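Glutathione S-transferase, N-terminal domain protein (Pseudomonas putida, PDB 4NAX) binds one glutathione disulfide per subunit and, as a member of the glutathione S-transferase superfamily, probably acts as a transferase. Local coordinates at residues 110-113 / 114-118; 119-123 / 124-128; 176-180 / 181-185. All blocks are in the same frame, centred on the assembly; numbering follows the deposited sequence. Where two conformers were deposited one is given.

Contact 1: residues 110-113 / 114-118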
ATOM      1  N   ALA A 110     -14.834   5.172  12.718  1.00 16.10           N
ATOM      2  CA  ALA A 110     -13.916   4.160  13.243  1.00 16.01           C
ATOM      3  C   ALA A 110     -13.794   3.001  12.270  1.00 15.65           C
ATOM      4  O   ALA A 110     -12.684   2.529  12.020  1.00 15.83           O
ATOM      5  CB  ALA A 110     -14.321   3.677  14.630  1.00 19.25           C
ATOM      6  N   GLN A 111     -14.914   2.549  11.701  1.00 15.15           N
ATOM      7  CA  GLN A 111     -14.869   1.478  10.707  1.00 15.14           C
ATOM      8  C   GLN A 111     -14.183   1.874   9.407  1.00 13.87           C
ATOM      9  O   GLN A 111     -13.484   1.056   8.797  1.00 14.14           O
ATOM     10  CB  GLN A 111     -16.261   0.937  10.426  1.00 14.98           C
ATOM     11  CG  GLN A 111     -16.752  -0.003  11.523  1.00 16.79           C
ATOM     12  CD  GLN A 111     -16.011  -1.323  11.483  1.00 16.48           C
ATOM     13  OE1 GLN A 111     -16.102  -2.043  10.493  1.00 16.63           O
ATOM     14  NE2 GLN A 111     -15.250  -1.626  12.522  1.00 18.96           N
ATOM     15  N   ARG A 112     -14.358   3.127   9.004  1.00 13.99           N
ATOM     16  CA  ARG A 112     -13.601   3.657   7.876  1.00 13.11           C
ATOM     17  C   ARG A 112     -12.105   3.421   8.105  1.00 12.60           C
ATOM     18  O   ARG A 112     -11.401   2.886   7.245  1.00 12.93           O
ATOM     19  CB  ARG A 112     -13.883   5.147   7.681  1.00 14.07           C
ATOM     20  CG  ARG A 112     -12.938   5.860   6.724  1.00 14.17           C
ATOM     21  CD  ARG A 112     -13.219   7.376   6.692  1.00 14.10           C
ATOM     22  NE  ARG A 112     -12.267   8.075   5.846  1.00 14.24           N
ATOM     23  CZ  ARG A 112     -12.275   8.011   4.512  1.00 14.42           C
ATOM     24  NH1 ARG A 112     -13.227   7.340   3.871  1.00 15.13           N
ATOM     25  NH2 ARG A 112     -11.326   8.606   3.804  1.00 15.70           N
ATOM     26  N   TYR A 113     -11.613   3.835   9.268  1.00 13.39           N
ATOM     27  CA  TYR A 113     -10.176   3.749   9.529  1.00 13.81           C
ATOM     28  C   TYR A 113      -9.705   2.308   9.691  1.00 12.62           C
ATOM     29  O   TYR A 113      -8.641   1.947   9.211  1.00 13.26           O
ATOM     30  CB  TYR A 113      -9.766   4.654  10.708  1.00 13.95           C
ATOM     31  CG  TYR A 113     -10.093   6.104  10.399  1.00 13.63           C
ATOM     32  CD1 TYR A 113      -9.544   6.723   9.294  1.00 14.42           C
ATOM     33  CD2 TYR A 113     -10.977   6.832  11.184  1.00 14.37           C
ATOM     34  CE1 TYR A 113      -9.877   8.017   8.950  1.00 14.75           C
ATOM     35  CE2 TYR A 113     -11.333   8.127  10.844  1.00 14.15           C
ATOM     36  CZ  TYR A 113     -10.785   8.714   9.727  1.00 14.69           C
ATOM     37  OH  TYR A 113     -11.179   9.993   9.388  1.00 16.60           O
ATOM     38  N   GLN A 114     -10.500   1.449  10.316  1.00 13.46           N
ATOM     39  CA  GLN A 114     -10.124   0.032  10.404  1.00 13.36           C
ATOM     40  C   GLN A 114     -10.042  -0.587   9.011  1.00 13.13           C
ATOM     41  O   GLN A 114      -9.159  -1.412   8.735  1.00 13.63           O
ATOM     42  CB  GLN A 114     -11.107  -0.783  11.244  1.00 15.16           C
ATOM     43  CG  GLN A 114     -11.262  -0.320  12.683  1.00 16.36           C
ATOM     44  CD  GLN A 114      -9.940  -0.251  13.432  1.00 18.54           C
ATOM     45  OE1 GLN A 114      -9.171  -1.214  13.438  1.00 21.21           O
ATOM     46  NE2 GLN A 114      -9.670   0.882  14.042  1.00 20.99           N
ATOM     47  N   THR A 115     -10.945  -0.180   8.118  1.00 13.02           N
ATOM     48  CA  THR A 115     -10.937  -0.699   6.755  1.00 12.73           C
ATOM     49  C   THR A 115      -9.677  -0.249   6.008  1.00 12.74           C
ATOM     50  O   THR A 115      -8.997  -1.045   5.326  1.00 12.60           O
ATOM     51  CB  THR A 115     -12.197  -0.273   5.996  1.00 13.08           C
ATOM     52  OG1 THR A 115     -13.354  -0.738   6.708  1.00 14.54           O
ATOM     53  CG2 THR A 115     -12.207  -0.874   4.624  1.00 13.73           C
ATOM     54  N   LEU A 116      -9.343   1.032   6.143  1.00 12.09           N
ATOM     55  CA  LEU A 116      -8.151   1.570   5.503  1.00 12.51           C
ATOM     56  C   LEU A 116      -6.877   0.917   6.044  1.00 12.28           C
ATOM     57  O   LEU A 116      -5.937   0.682   5.312  1.00 12.28           O
ATOM     58  CB  LEU A 116      -8.095   3.092   5.619  1.00 12.52           C
ATOM     59  CG  LEU A 116      -9.204   3.858   4.922  1.00 13.40           C
ATOM     60  CD1 LEU A 116      -9.090   5.356   5.174  1.00 16.17           C
ATOM     61  CD2 LEU A 116      -9.223   3.605   3.424  1.00 14.50           C
ATOM     62  N   GLN A 117      -6.855   0.631   7.339  1.00 12.16           N
ATOM     63  CA  GLN A 117      -5.776  -0.119   7.948  1.00 11.94           C
ATOM     64  C   GLN A 117      -5.568  -1.461   7.246  1.00 11.89           C
ATOM     65  O   GLN A 117      -4.454  -1.805   6.848  1.00 12.20           O
ATOM     66  CB  GLN A 117      -6.084  -0.338   9.424  1.00 12.61           C
ATOM     67  CG  GLN A 117      -5.227  -1.350  10.144  1.00 12.79           C
ATOM     68  CD  GLN A 117      -5.794  -1.554  11.530  1.00 13.07           C
ATOM     69  OE1 GLN A 117      -5.473  -0.831  12.465  1.00 13.56           O
ATOM     70  NE2 GLN A 117      -6.739  -2.469  11.634  1.00 15.13           N
ATOM     71  N   TRP A 118      -6.639  -2.237   7.095  1.00 11.84           N
ATOM     72  CA  TRP A 118      -6.486  -3.530   6.459  1.00 12.45           C
ATOM     73  C   TRP A 118      -6.154  -3.437   4.966  1.00 11.42           C
ATOM     74  O   TRP A 118      -5.423  -4.280   4.444  1.00 12.04           O
ATOM     75  CB  TRP A 118      -7.699  -4.407   6.737  1.00 12.33           C
ATOM     76  CG  TRP A 118      -7.744  -4.866   8.176  1.00 13.07           C
ATOM     77  CD1 TRP A 118      -8.678  -4.520   9.124  1.00 13.75           C
ATOM     78  CD2 TRP A 118      -6.805  -5.721   8.842  1.00 12.95           C
ATOM     79  NE1 TRP A 118      -8.374  -5.120  10.323  1.00 15.39           N
ATOM     80  CE2 TRP A 118      -7.229  -5.861  10.175  1.00 14.13           C
ATOM     81  CE3 TRP A 118      -5.649  -6.381   8.443  1.00 13.37           C
ATOM     82  CZ2 TRP A 118      -6.541  -6.674  11.094  1.00 15.36           C
ATOM     83  CZ3 TRP A 118      -4.980  -7.179   9.340  1.00 14.18           C
ATOM     84  CH2 TRP A 118      -5.427  -7.314  10.655  1.00 15.06           C
TER
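Thr115 turns its hydroxyl back along helix 109-137 onto the carbonyl of Gln111, OG1 donating to Gln111 O over 2.8 Å. The same oxygen takes the regular helical bond from Thr115 N at 2.9 Å, and the two donors reach it from opposite faces of the carbonyl plane. A chi1 of -58° sets OG1 beside the backbone N, within range of that carbonyl, and leaves CG2 on the far side. The hydroxyl of a buried residue is thereby satisfied within its own turn. The neighbouring carbonyls of Ala110, Arg112 and Tyr113 are taken up by Gln114 N, Leu116 N and Gln117 N, an unbroken i to i+4 ladder.

Gln114 curls back over the first turn, its CG resting 3.3 Å from Ala110 O. Its OE1 receives a weak, bent bond from Gln117 NE2 (3.3 Å), while its NE2 donates to Pro86 O of the second subunit. The other end of the Gln117 amide, OE1, accepts from Phe88 N of that subunit. Gln111 OE1 is taken up by Glu176 N of its own chain. Leu116 CD1 lies over one face of the Arg112 guanidinium, 4.2 Å from Arg112 NH2 and offset toward the rim. The extended arginine, with CG anti to the backbone N (chi1 168°), carries NH2 to salt bridges with Glu99 of its own chain and Glu99 of the second subunit. Tyr113 OH bonds to the latter glutamate as well, and the Tyr113 ring meets Leu116 obliquely, Tyr113 CD1 lying 4.4 Å from Leu116 CD1.

This part of the helix thus settles its backbone and threonine hydroxyl internally, whereas Gln114, Gln117, Arg112 and Tyr113 bond to the second subunit; the arginine between two glutamates probably offsets charge that would otherwise collect there.

Contact 2: residues 119-123 / 124-128. With GDS (oxidized glutathione disulfide), chain C.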
ATOM      1  N   LEU A 119      -6.649  -2.394   4.307  1.00 11.63           N
ATOM      2  CA  LEU A 119      -6.247  -2.107   2.936  1.00 11.68           C
ATOM      3  C   LEU A 119      -4.741  -1.846   2.822  1.00 11.65           C
ATOM      4  O   LEU A 119      -4.076  -2.352   1.922  1.00 11.98           O
ATOM      5  CB  LEU A 119      -7.060  -0.931   2.387  1.00 12.01           C
ATOM      6  CG  LEU A 119      -6.724  -0.499   0.965  1.00 12.67           C
ATOM      7  CD1 LEU A 119      -6.987  -1.607  -0.041  1.00 13.88           C
ATOM      8  CD2 LEU A 119      -7.495   0.777   0.610  1.00 13.56           C
ATOM      9  N   MET A 120      -4.213  -1.057   3.757  1.00 11.69           N
ATOM     10  CA  MET A 120      -2.775  -0.757   3.765  1.00 11.80           C
ATOM     11  C   MET A 120      -1.936  -2.008   4.087  1.00 11.68           C
ATOM     12  O   MET A 120      -0.878  -2.218   3.498  1.00 12.51           O
ATOM     13  CB  MET A 120      -2.492   0.327   4.799  1.00 12.43           C
ATOM     14  CG  MET A 120      -3.022   1.698   4.412  1.00 12.44           C
ATOM     15  SD  MET A 120      -2.155   2.360   2.981  1.00 14.29           S
ATOM     16  CE  MET A 120      -3.100   3.874   2.778  1.00 15.52           C
ATOM     17  N   PHE A 121      -2.420  -2.847   4.994  1.00 11.88           N
ATOM     18  CA  PHE A 121      -1.805  -4.124   5.307  1.00 11.69           C
ATOM     19  C   PHE A 121      -1.696  -4.965   4.022  1.00 11.53           C
ATOM     20  O   PHE A 121      -0.665  -5.604   3.743  1.00 12.08           O
ATOM     21  CB  PHE A 121      -2.618  -4.829   6.400  1.00 13.02           C
ATOM     22  CG  PHE A 121      -2.313  -6.291   6.590  1.00 12.48           C
ATOM     23  CD1 PHE A 121      -1.295  -6.704   7.423  1.00 13.56           C
ATOM     24  CD2 PHE A 121      -3.079  -7.242   5.955  1.00 14.17           C
ATOM     25  CE1 PHE A 121      -1.053  -8.051   7.627  1.00 14.17           C
ATOM     26  CE2 PHE A 121      -2.831  -8.591   6.146  1.00 14.15           C
ATOM     27  CZ  PHE A 121      -1.807  -8.992   6.977  1.00 14.69           C
ATOM     28  N   GLN A 122      -2.764  -4.960   3.226  1.00 11.46           N
ATOM     29  CA  GLN A 122      -2.741  -5.666   1.962  1.00 11.60           C
ATOM     30  C   GLN A 122      -1.689  -5.085   1.027  1.00 11.42           C
ATOM     31  O   GLN A 122      -0.877  -5.807   0.426  1.00 11.80           O
ATOM     32  CB  GLN A 122      -4.128  -5.649   1.307  1.00 11.68           C
ATOM     33  CG  GLN A 122      -4.230  -6.522   0.066  1.00 11.48           C
ATOM     34  CD  GLN A 122      -3.590  -5.896  -1.162  1.00 11.83           C
ATOM     35  OE1 GLN A 122      -3.896  -4.763  -1.509  1.00 12.06           O
ATOM     36  NE2 GLN A 122      -2.740  -6.638  -1.853  1.00 12.46           N
ATOM     37  N   MET A 123      -1.719  -3.764   0.879  1.00 11.22           N
ATOM     38  CA  MET A 123      -0.884  -3.090  -0.117  1.00 11.99           C
ATOM     39  C   MET A 123       0.597  -3.176   0.200  1.00 12.13           C
ATOM     40  O   MET A 123       1.419  -3.234  -0.712  1.00 13.04           O
ATOM     41  CB  MET A 123      -1.327  -1.638  -0.284  1.00 12.38           C
ATOM     42  CG  MET A 123      -2.671  -1.494  -1.032  1.00 13.07           C
ATOM     43  SD  MET A 123      -2.629  -1.882  -2.781  1.00 13.54           S
ATOM     44  CE  MET A 123      -1.687  -0.508  -3.387  1.00 14.94           C
ATOM     45  N   GLY A 124       0.949  -3.171   1.492  1.00 12.48           N
ATOM     46  CA  GLY A 124       2.346  -3.255   1.906  1.00 12.98           C
ATOM     47  C   GLY A 124       2.855  -4.658   2.188  1.00 13.96           C
ATOM     48  O   GLY A 124       4.060  -4.945   2.021  1.00 16.61           O
ATOM     49  N   GLY A 125       1.948  -5.560   2.560  1.00 12.65           N
ATOM     50  CA  GLY A 125       2.321  -6.896   3.022  1.00 12.84           C
ATOM     51  C   GLY A 125       1.873  -7.975   2.060  1.00 12.45           C
ATOM     52  O   GLY A 125       2.681  -8.622   1.406  1.00 13.25           O
ATOM     53  N   ILE A 126       0.555  -8.176   1.973  1.00 12.22           N
ATOM     54  CA  ILE A 126       0.008  -9.265   1.181  1.00 12.77           C
ATOM     55  C   ILE A 126       0.481  -9.241  -0.265  1.00 12.31           C
ATOM     56  O   ILE A 126       1.006 -10.222  -0.770  1.00 12.82           O
ATOM     57  CB  ILE A 126      -1.526  -9.261   1.259  1.00 12.21           C
ATOM     58  CG1 ILE A 126      -2.038  -9.471   2.693  1.00 12.92           C
ATOM     59  CG2 ILE A 126      -2.122 -10.230   0.254  1.00 12.90           C
ATOM     60  CD1 ILE A 126      -1.812 -10.858   3.236  1.00 14.93           C
ATOM     61  N   GLY A 127       0.243  -8.132  -0.957  1.00 12.03           N
ATOM     62  CA  GLY A 127       0.621  -8.075  -2.380  1.00 12.19           C
ATOM     63  C   GLY A 127       2.122  -8.246  -2.599  1.00 11.97           C
ATOM     64  O   GLY A 127       2.552  -9.097  -3.358  1.00 13.30           O
ATOM     65  N   PRO A 128       2.928  -7.405  -1.930  1.00 12.38           N
ATOM     66  CA  PRO A 128       4.366  -7.461  -2.209  1.00 13.48           C
ATOM     67  C   PRO A 128       4.969  -8.809  -1.834  1.00 13.59           C
ATOM     68  O   PRO A 128       5.786  -9.339  -2.577  1.00 14.18           O
ATOM     69  CB  PRO A 128       4.919  -6.305  -1.350  1.00 14.23           C
ATOM     70  CG  PRO A 128       3.808  -5.292  -1.355  1.00 13.70           C
ATOM     71  CD  PRO A 128       2.556  -6.152  -1.228  1.00 12.52           C
TER
HETATM   72  N1  GDS C 301       7.943  -6.795 -12.529  1.00 38.86           N
HETATM   73  CA1 GDS C 301       7.227  -7.856 -11.825  1.00 28.34           C
HETATM   74  C1  GDS C 301       8.190  -8.855 -11.225  1.00 35.38           C
HETATM   75  OE1 GDS C 301       7.783  -9.558 -10.270  1.00 27.52           O
HETATM   76  OE2 GDS C 301       9.351  -8.968 -11.677  1.00 42.97           O
HETATM   77  CB1 GDS C 301       6.286  -8.567 -12.806  1.00 24.99           C
HETATM   78  CG1 GDS C 301       5.190  -9.408 -12.138  1.00 22.04           C
HETATM   79  CD1 GDS C 301       4.217  -8.545 -11.376  1.00 19.51           C
HETATM   80  O1  GDS C 301       4.022  -7.389 -11.703  1.00 22.36           O
HETATM   81  N2  GDS C 301       3.623  -9.130 -10.344  1.00 15.87           N
HETATM   82  CA2 GDS C 301       2.605  -8.479  -9.543  1.00 15.89           C
HETATM   83  C2  GDS C 301       3.063  -8.305  -8.120  1.00 14.48           C
HETATM   84  O2  GDS C 301       3.717  -9.176  -7.556  1.00 16.11           O
HETATM   85  CB2 GDS C 301       1.320  -9.308  -9.557  1.00 15.26           C
HETATM   86  SG2 GDS C 301       0.476  -9.368 -11.133  1.00 19.30           S
HETATM   87  N3  GDS C 301       2.679  -7.190  -7.503  1.00 13.82           N
HETATM   88  CA3 GDS C 301       3.061  -6.888  -6.134  1.00 14.13           C
HETATM   89  C3  GDS C 301       2.040  -6.077  -5.364  1.00 13.63           C
HETATM   90  OE3 GDS C 301       2.476  -5.412  -4.401  1.00 14.80           O
HETATM   91  OE4 GDS C 301       0.852  -6.183  -5.687  1.00 14.53           O
HETATM   92  N4  GDS C 301       3.210  -5.364 -13.790  1.00 15.43           N
HETATM   93  CA4 GDS C 301       3.796  -4.890 -15.024  1.00 17.64           C
HETATM   94  C4  GDS C 301       5.294  -4.765 -14.969  1.00 21.68           C
HETATM   95  OE5 GDS C 301       5.913  -4.394 -16.009  1.00 23.92           O
HETATM   96  OE6 GDS C 301       5.871  -5.082 -13.897  1.00 24.15           O
HETATM   97  C5  GDS C 301       2.027  -4.922 -13.386  1.00 13.72           C
HETATM   98  O5  GDS C 301       1.406  -4.073 -14.017  1.00 14.52           O
HETATM   99  CA5 GDS C 301       1.449  -5.536 -12.130  1.00 14.27           C
HETATM  100  N5  GDS C 301       0.835  -4.501 -11.304  1.00 12.84           N
HETATM  101  CB5 GDS C 301       0.413  -6.581 -12.543  1.00 14.56           C
HETATM  102  SG5 GDS C 301      -0.455  -7.363 -11.182  1.00 17.20           S
HETATM  103  CA6 GDS C 301       0.359  -1.637  -7.342  1.00 12.88           C
HETATM  104  C6  GDS C 301      -1.138  -1.707  -7.312  1.00 12.52           C
HETATM  105  OE7 GDS C 301      -1.770  -1.287  -8.312  1.00 12.66           O
HETATM  106  OE8 GDS C 301      -1.676  -2.175  -6.281  1.00 13.72           O
HETATM  107  N6  GDS C 301       0.869  -1.413  -5.974  1.00 13.15           N
HETATM  108  CB6 GDS C 301       0.936  -2.929  -7.923  1.00 13.09           C
HETATM  109  CG6 GDS C 301       0.530  -3.116  -9.388  1.00 13.06           C
HETATM  110  CD6 GDS C 301       1.224  -4.279 -10.045  1.00 12.80           C
HETATM  111  O6  GDS C 301       2.047  -4.978  -9.443  1.00 13.97           O
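Phe121 and Ile126 meet five residues apart along helix 109-137, the isoleucine's CG1 branch coming obliquely against the phenyl ring with Ile126 CG1 3.7 Å from Phe121 CE2. A chi1 of 165° carries the Phe121 ring away from its own N and along the helix toward the following turn. Ile126 CD1 continues the contact onto the ring atoms CE2 and CZ. From a different direction the aliphatic part of Gln122 crosses Ile126 at about a right angle, Gln122 CG lying 4.0 Å from Ile126 CB.

A wider pi-type turn at 124-126 accompanies this contact. Gly127 N makes an i to i+5 bond to Gln122 O in a nearly straight line (2.9 Å, 175°), and Phe121 O accepts from Gly125 N and, weakly, from Ile126 N. The helix kinks at Pro128, whose N has no bond to the turn before and whose CD sits 3.2 Å from Met123 O. The short axes of 119-123 and 124-128 lie 39° apart.

Glutathione disulfide lies beside this bend. Pro128 N is 3.2 Å from OE3 of the ligand, a van der Waals approach since the proline N carries no hydrogen, and Met123, bent at chi2 and chi3, brings CE to 3.3 Å from the ligand's OE8.

Phe121 and Ile126 together face Leu160 and Leu164 of helix 148-168, Gln122 packs on helix 180-193, and Met123 touches Ser90 at the start of helix 90-101.

Contact 3: residues 176-180 / 181-185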
ATOM      1  N   GLU A 176     -16.518  -4.796   9.755  1.00 16.71           N
ATOM      2  CA  GLU A 176     -17.861  -5.237  10.144  1.00 17.48           C
ATOM      3  C   GLU A 176     -18.776  -5.527   8.968  1.00 17.86           C
ATOM      4  O   GLU A 176     -19.673  -6.371   9.077  1.00 21.06           O
ATOM      5  CB  GLU A 176     -18.502  -4.241  11.120  1.00 18.94           C
ATOM      6  CG  GLU A 176     -17.801  -4.275  12.483  1.00 22.46           C
ATOM      7  CD  GLU A 176     -18.242  -3.214  13.476  1.00 28.37           C
ATOM      8  OE1 GLU A 176     -18.964  -2.276  13.089  1.00 29.52           O
ATOM      9  OE2 GLU A 176     -17.838  -3.311  14.659  1.00 33.87           O
ATOM     10  N   GLU A 177     -18.541  -4.838   7.856  1.00 17.08           N
ATOM     11  CA  GLU A 177     -19.217  -5.133   6.598  0.50 16.51           C
ATOM     12  C   GLU A 177     -18.188  -5.466   5.526  1.00 15.66           C
ATOM     13  O   GLU A 177     -17.049  -4.973   5.562  1.00 15.64           O
ATOM     14  CB  GLU A 177     -20.057  -3.941   6.122  0.50 20.06           C
ATOM     15  CG  GLU A 177     -21.276  -3.630   6.978  0.50 20.98           C
ATOM     16  CD  GLU A 177     -20.925  -2.867   8.242  0.50 34.27           C
ATOM     17  OE1 GLU A 177     -21.382  -3.284   9.324  0.50 28.06           O
ATOM     18  OE2 GLU A 177     -20.185  -1.863   8.159  0.50 60.48           O
ATOM     19  N   TYR A 178     -18.592  -6.297   4.568  1.00 15.69           N
ATOM     20  CA  TYR A 178     -17.817  -6.541   3.361  1.00 15.39           C
ATOM     21  C   TYR A 178     -17.324  -5.210   2.811  1.00 14.00           C
ATOM     22  O   TYR A 178     -18.069  -4.230   2.753  1.00 14.79           O
ATOM     23  CB  TYR A 178     -18.693  -7.252   2.335  1.00 15.69           C
ATOM     24  CG  TYR A 178     -18.052  -7.548   0.986  1.00 15.24           C
ATOM     25  CD1 TYR A 178     -16.942  -8.363   0.885  1.00 15.77           C
ATOM     26  CD2 TYR A 178     -18.606  -7.045  -0.186  1.00 16.02           C
ATOM     27  CE1 TYR A 178     -16.393  -8.684  -0.348  1.00 15.43           C
ATOM     28  CE2 TYR A 178     -18.073  -7.350  -1.418  1.00 15.31           C
ATOM     29  CZ  TYR A 178     -16.958  -8.169  -1.506  1.00 15.13           C
ATOM     30  OH  TYR A 178     -16.421  -8.512  -2.734  1.00 15.56           O
ATOM     31  N   SER A 179     -16.055  -5.152   2.427  1.00 14.04           N
ATOM     32  CA  SER A 179     -15.450  -3.867   2.087  1.00 12.77           C
ATOM     33  C   SER A 179     -14.338  -4.010   1.074  1.00 12.36           C
ATOM     34  O   SER A 179     -13.927  -5.119   0.691  1.00 12.96           O
ATOM     35  CB  SER A 179     -14.851  -3.233   3.346  1.00 14.06           C
ATOM     36  OG  SER A 179     -13.613  -3.857   3.705  1.00 13.89           O
ATOM     37  N   ILE A 180     -13.819  -2.850   0.671  1.00 12.39           N
ATOM     38  CA  ILE A 180     -12.638  -2.804  -0.176  1.00 12.43           C
ATOM     39  C   ILE A 180     -11.430  -3.540   0.406  1.00 11.92           C
ATOM     40  O   ILE A 180     -10.543  -3.942  -0.362  1.00 12.87           O
ATOM     41  CB  ILE A 180     -12.252  -1.355  -0.566  1.00 11.89           C
ATOM     42  CG1 ILE A 180     -11.955  -0.468   0.646  1.00 12.90           C
ATOM     43  CG2 ILE A 180     -13.326  -0.773  -1.471  1.00 13.85           C
ATOM     44  CD1 ILE A 180     -11.498   0.934   0.261  1.00 13.78           C
ATOM     45  N   ALA A 181     -11.344  -3.700   1.732  1.00 11.94           N
ATOM     46  CA  ALA A 181     -10.234  -4.493   2.289  1.00 12.29           C
ATOM     47  C   ALA A 181     -10.332  -5.957   1.846  1.00 12.34           C
ATOM     48  O   ALA A 181      -9.314  -6.591   1.550  1.00 12.97           O
ATOM     49  CB  ALA A 181     -10.186  -4.398   3.810  1.00 13.42           C
ATOM     50  N   ASP A 182     -11.537  -6.520   1.843  1.00 12.40           N
ATOM     51  CA  ASP A 182     -11.724  -7.896   1.370  1.00 12.69           C
ATOM     52  C   ASP A 182     -11.397  -8.018  -0.108  1.00 11.89           C
ATOM     53  O   ASP A 182     -10.742  -8.966  -0.541  1.00 12.56           O
ATOM     54  CB  ASP A 182     -13.136  -8.379   1.634  1.00 13.53           C
ATOM     55  CG  ASP A 182     -13.543  -8.177   3.075  1.00 14.03           C
ATOM     56  OD1 ASP A 182     -12.940  -8.810   3.961  1.00 15.05           O
ATOM     57  OD2 ASP A 182     -14.446  -7.370   3.325  1.00 14.74           O
ATOM     58  N   ILE A 183     -11.875  -7.046  -0.876  1.00 12.27           N
ATOM     59  CA  ILE A 183     -11.644  -7.040  -2.315  1.00 12.26           C
ATOM     60  C   ILE A 183     -10.143  -6.947  -2.626  1.00 11.76           C
ATOM     61  O   ILE A 183      -9.658  -7.552  -3.587  1.00 12.35           O
ATOM     62  CB  ILE A 183     -12.463  -5.920  -2.984  1.00 12.59           C
ATOM     63  CG1 ILE A 183     -13.960  -6.257  -2.851  1.00 13.45           C
ATOM     64  CG2 ILE A 183     -12.073  -5.745  -4.448  1.00 13.58           C
ATOM     65  CD1 ILE A 183     -14.878  -5.116  -3.226  1.00 15.58           C
ATOM     66  N   ALA A 184      -9.393  -6.228  -1.803  1.00 11.81           N
ATOM     67  CA  ALA A 184      -7.953  -6.125  -2.012  1.00 11.77           C
ATOM     68  C   ALA A 184      -7.212  -7.416  -1.650  1.00 11.69           C
ATOM     69  O   ALA A 184      -6.244  -7.778  -2.308  1.00 11.89           O
ATOM     70  CB  ALA A 184      -7.386  -4.975  -1.185  1.00 12.17           C
ATOM     71  N   ILE A 185      -7.649  -8.088  -0.586  1.00 12.17           N
ATOM     72  CA  ILE A 185      -6.909  -9.214  -0.031  1.00 11.58           C
ATOM     73  C   ILE A 185      -7.187 -10.555  -0.718  1.00 11.52           C
ATOM     74  O   ILE A 185      -6.262 -11.286  -1.069  1.00 12.00           O
ATOM     75  CB  ILE A 185      -7.205  -9.327   1.482  1.00 12.12           C
ATOM     76  CG1 ILE A 185      -6.548  -8.170   2.235  1.00 12.01           C
ATOM     77  CG2 ILE A 185      -6.779 -10.674   2.035  1.00 13.30           C
ATOM     78  CD1 ILE A 185      -7.053  -7.974   3.643  1.00 13.13           C
TER
HETATM   79  O   HOH W   1     -14.471  -5.787   5.386  1.00 15.07           O
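A capping box formed by Ser179 and Asp182 starts helix 180-193 in the all-helical C-terminal domain of the glutathione transferase fold, where the loop after helix 148-168 turns into the helix. Ser179 is the N-cap: its OG accepts from Ala181 N at 3.0 Å. In return Asp182 OD2 accepts from Ser179 N at 2.9 Å, using its anti lone pair, while OD1 is held by Met174 N. Both carboxylate oxygens are therefore engaged, which fixes the rotation of the group. Ser179 O then begins the helical ladder by accepting from Ile183 N.

Tyr178 runs beside the box, its ring plane only 6° from that of the Asp182 carboxylate. A trans chi1 (178°) lays the ring along the start of the helix, and its far end crosses Ile183 at about a right angle, Tyr178 OH lying 3.3 Å from Ile183 CG1. The hydroxyl bonds to Glu40 of helix 31-41, linking this helix start to the thioredoxin-like domain, and Arg220 makes a cation-pi contact with the ring. One water finishes the cap, donating to Glu177 O and to Asp182 OD2 (2.6 Å) and accepting from Ser179 OG at 2.7 Å.

Overall arrangement
From the N terminus, helix 109-137 supplies contact 1 and then, without a gap, contact 2; contact 3 follows later at the start of helix 180-193. All three are local and run in series, so none nests in or crosses another and none closes a long loop. Folding nevertheless brings contact 3 alongside the other two. Gln111 OE1 probably bonds to Glu176 N, and Thr115 packs on Ser179; further along, Leu119 and Gln122 lie against Ala184. The two helices are thus joined side by side. Contacts 1 and 2 also touch the second subunit, contact 2 reaches the glutathione disulfide, and contact 3 ties in helix 31-41.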